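Local coordinates for prohead core protein protease (Enterobacteria phage T4, PDB 5JBL), which acts as a serine protease of the prohead inner core, processing many prohead proteins and freeing space for the phage DNA, at residues D87-E91 / Q92-K96. The protein carries 3 engineered substitutions. Residues are numbered along the deposited sequence; the frame is centred on the assembly and turned at random.
Sequences DYINE and QVLTK
Gln92 lies across the Tyr88 ring where helix 78-93 widens into a pi-type turn and gives way to a Schellman motif, in which Lys96 leaves helical phi/psi with a positive phi and its N bonds back to Val93 O. The widening shows in the longer backbone bonds. Tyr88 O keeps its alpha-helical donor, Gln92 N, at 2.8 Å. It also accepts from Val93 N, five residues on, at 3.2 Å. Leu94 N repeats that longer step, bonding to Ile89 O at 2.9 Å, nearly straight at 174°.

The Tyr88 ring reaches forward along the last turn because chi1 places CG trans to N. Gln92 CB sits over one ring face, 4.2 Å from the centroid, a CH-pi contact. The extended glutamine chain then carries its amide past the ring at 53° to the ring plane, its CD 3.5 Å from Tyr88 CE2. Val93 CG2 meets the ring obliquely, 3.5 Å from Tyr88 CE1.

The polar ends of Tyr88 and Gln92 share one water, which bonds to Tyr88 OH and donates to Gln92 OE1. Both also reach strand 181-189: Tyr88 OH bonds to Gly185 N and Gln92 NE2 to Thr183 O, tying the helix end to that strand and fixing which way the amide faces. Gln92 additionally packs on Trp190 of a neighbouring subunit, placing this helix end at a boundary within the pentamer.

On the outer side, Ile89 CG2 touches Leu94 CG. Thr95 OG1 donates to Glu91 O at 2.7 Å, approaching from above the carbonyl plane, 47° out of it.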
ATOM      1  N   ASP C  87     -19.643  18.703 -23.188  1.00 22.71           N
ATOM      2  CA  ASP C  87     -20.229  18.496 -21.870  1.00 24.04           C
ATOM      3  C   ASP C  87     -19.169  18.114 -20.849  1.00 24.11           C
ATOM      4  O   ASP C  87     -19.219  18.554 -19.696  1.00 22.26           O
ATOM      5  CB  ASP C  87     -21.310  17.416 -21.948  1.00 29.06           C
ATOM      6  CG  ASP C  87     -22.585  17.905 -22.636  1.00 45.00           C
ATOM      7  OD1 ASP C  87     -22.761  19.141 -22.773  1.00 48.02           O
ATOM      8  OD2 ASP C  87     -23.411  17.047 -23.036  1.00 44.78           O
ATOM      9  N   TYR C  88     -18.203  17.292 -21.254  1.00 19.02           N
ATOM     10  CA  TYR C  88     -17.140  16.895 -20.346  1.00 24.76           C
ATOM     11  C   TYR C  88     -16.253  18.082 -19.983  1.00 25.55           C
ATOM     12  O   TYR C  88     -15.822  18.213 -18.825  1.00 23.95           O
ATOM     13  CB  TYR C  88     -16.335  15.765 -20.989  1.00 18.36           C
ATOM     14  CG  TYR C  88     -15.159  15.287 -20.178  1.00 20.51           C
ATOM     15  CD1 TYR C  88     -13.880  15.770 -20.434  1.00 17.69           C
ATOM     16  CD2 TYR C  88     -15.324  14.362 -19.158  1.00 14.82           C
ATOM     17  CE1 TYR C  88     -12.785  15.335 -19.689  1.00 19.59           C
ATOM     18  CE2 TYR C  88     -14.242  13.922 -18.423  1.00 13.85           C
ATOM     19  CZ  TYR C  88     -12.969  14.411 -18.699  1.00 19.77           C
ATOM     20  OH  TYR C  88     -11.871  13.948 -17.978  1.00 17.78           O
ATOM     21  N   ILE C  89     -15.964  18.957 -20.955  1.00 24.53           N
ATOM     22  CA  ILE C  89     -15.212  20.177 -20.655  1.00 23.30           C
ATOM     23  C   ILE C  89     -15.975  21.033 -19.656  1.00 20.04           C
ATOM     24  O   ILE C  89     -15.407  21.532 -18.678  1.00 19.97           O
ATOM     25  CB  ILE C  89     -14.898  20.964 -21.942  1.00 22.48           C
ATOM     26  CG1 ILE C  89     -13.854  20.226 -22.795  1.00 22.93           C
ATOM     27  CG2 ILE C  89     -14.413  22.375 -21.604  1.00 25.11           C
ATOM     28  CD1 ILE C  89     -13.685  20.790 -24.226  1.00 20.58           C
ATOM     29  N   ASN C  90     -17.281  21.204 -19.871  1.00 21.19           N
ATOM     30  CA  ASN C  90     -18.057  22.046 -18.962  1.00 23.23           C
ATOM     31  C   ASN C  90     -18.239  21.399 -17.594  1.00 23.15           C
ATOM     32  O   ASN C  90     -18.226  22.093 -16.568  1.00 25.46           O
ATOM     33  CB  ASN C  90     -19.413  22.370 -19.573  1.00 27.37           C
ATOM     34  CG  ASN C  90     -19.313  23.370 -20.696  1.00 26.53           C
ATOM     35  OD1 ASN C  90     -18.392  24.189 -20.722  1.00 27.91           O
ATOM     36  ND2 ASN C  90     -20.257  23.316 -21.630  1.00 26.16           N
ATOM     37  N   GLU C  91     -18.453  20.087 -17.559  1.00 20.95           N
ATOM     38  CA  GLU C  91     -18.771  19.417 -16.308  1.00 26.91           C
ATOM     39  C   GLU C  91     -17.533  19.037 -15.502  1.00 21.83           C
ATOM     40  O   GLU C  91     -17.591  19.011 -14.269  1.00 22.07           O
ATOM     41  CB  GLU C  91     -19.601  18.169 -16.601  1.00 27.70           C
ATOM     42  CG  GLU C  91     -21.038  18.484 -17.011  1.00 47.63           C
ATOM     43  CD  GLU C  91     -21.732  17.307 -17.687  1.00 62.99           C
ATOM     44  OE1 GLU C  91     -22.561  17.546 -18.594  1.00 70.46           O
ATOM     45  OE2 GLU C  91     -21.447  16.148 -17.319  1.00 67.85           O
ATOM     46  N   GLN C  92     -16.411  18.745 -16.152  1.00 25.56           N
ATOM     47  CA  GLN C  92     -15.268  18.222 -15.408  1.00 19.47           C
ATOM     48  C   GLN C  92     -13.997  19.037 -15.585  1.00 18.74           C
ATOM     49  O   GLN C  92     -13.322  19.341 -14.590  1.00 19.85           O
ATOM     50  CB  GLN C  92     -15.009  16.766 -15.802  1.00 15.88           C
ATOM     51  CG  GLN C  92     -16.108  15.806 -15.371  1.00 19.41           C
ATOM     52  CD  GLN C  92     -15.607  14.377 -15.258  1.00 20.74           C
ATOM     53  OE1 GLN C  92     -14.485  14.136 -14.793  1.00 19.59           O
ATOM     54  NE2 GLN C  92     -16.430  13.418 -15.691  1.00 20.21           N
ATOM     55  N   VAL C  93     -13.632  19.396 -16.815  1.00 20.77           N
ATOM     56  CA  VAL C  93     -12.346  20.066 -17.019  1.00 20.83           C
ATOM     57  C   VAL C  93     -12.355  21.448 -16.378  1.00 20.51           C
ATOM     58  O   VAL C  93     -11.502  21.763 -15.538  1.00 17.68           O
ATOM     59  CB  VAL C  93     -12.009  20.145 -18.519  1.00 22.89           C
ATOM     60  CG1 VAL C  93     -10.676  20.873 -18.719  1.00 23.71           C
ATOM     61  CG2 VAL C  93     -11.963  18.733 -19.125  1.00 21.96           C
ATOM     62  N   LEU C  94     -13.340  22.286 -16.735  1.00 20.23           N
ATOM     63  CA  LEU C  94     -13.388  23.651 -16.224  1.00 20.60           C
ATOM     64  C   LEU C  94     -13.727  23.714 -14.735  1.00 25.63           C
ATOM     65  O   LEU C  94     -13.454  24.735 -14.087  1.00 23.68           O
ATOM     66  CB  LEU C  94     -14.401  24.469 -17.042  1.00 22.14           C
ATOM     67  CG  LEU C  94     -13.967  24.627 -18.504  1.00 22.19           C
ATOM     68  CD1 LEU C  94     -14.970  25.455 -19.333  1.00 23.92           C
ATOM     69  CD2 LEU C  94     -12.549  25.222 -18.570  1.00 22.55           C
ATOM     70  N   THR C  95     -14.346  22.674 -14.184  1.00 23.09           N
ATOM     71  CA  THR C  95     -14.639  22.624 -12.754  1.00 25.87           C
ATOM     72  C   THR C  95     -13.506  22.003 -11.946  1.00 20.04           C
ATOM     73  O   THR C  95     -13.643  21.859 -10.720  1.00 21.75           O
ATOM     74  CB  THR C  95     -15.931  21.837 -12.512  1.00 23.65           C
ATOM     75  OG1 THR C  95     -15.755  20.497 -12.984  1.00 24.83           O
ATOM     76  CG2 THR C  95     -17.102  22.478 -13.273  1.00 28.77           C
ATOM     77  N   LYS C  96     -12.394  21.650 -12.604  1.00 18.35           N
ATOM     78  CA  LYS C  96     -11.200  21.093 -11.959  1.00 17.32           C
ATOM     79  C   LYS C  96     -11.476  19.714 -11.345  1.00 16.73           C
ATOM     80  O   LYS C  96     -10.944  19.371 -10.296  1.00 19.59           O
ATOM     81  CB  LYS C  96     -10.643  22.059 -10.911  1.00 19.54           C
ATOM     82  CG  LYS C  96     -10.312  23.455 -11.442  1.00 21.52           C
ATOM     83  CD  LYS C  96      -9.340  23.379 -12.601  1.00 27.12           C
ATOM     84  CE  LYS C  96      -8.903  24.764 -13.056  1.00 46.33           C
ATOM     85  NZ  LYS C  96      -7.938  24.690 -14.195  1.00 51.33           N
TER
HETATM   86  O   HOH W   1     -12.426  12.639 -15.640  1.00 13.45           O
HETATM   87  O   HOH W   2     -19.037  14.058 -16.881  1.00 42.45           O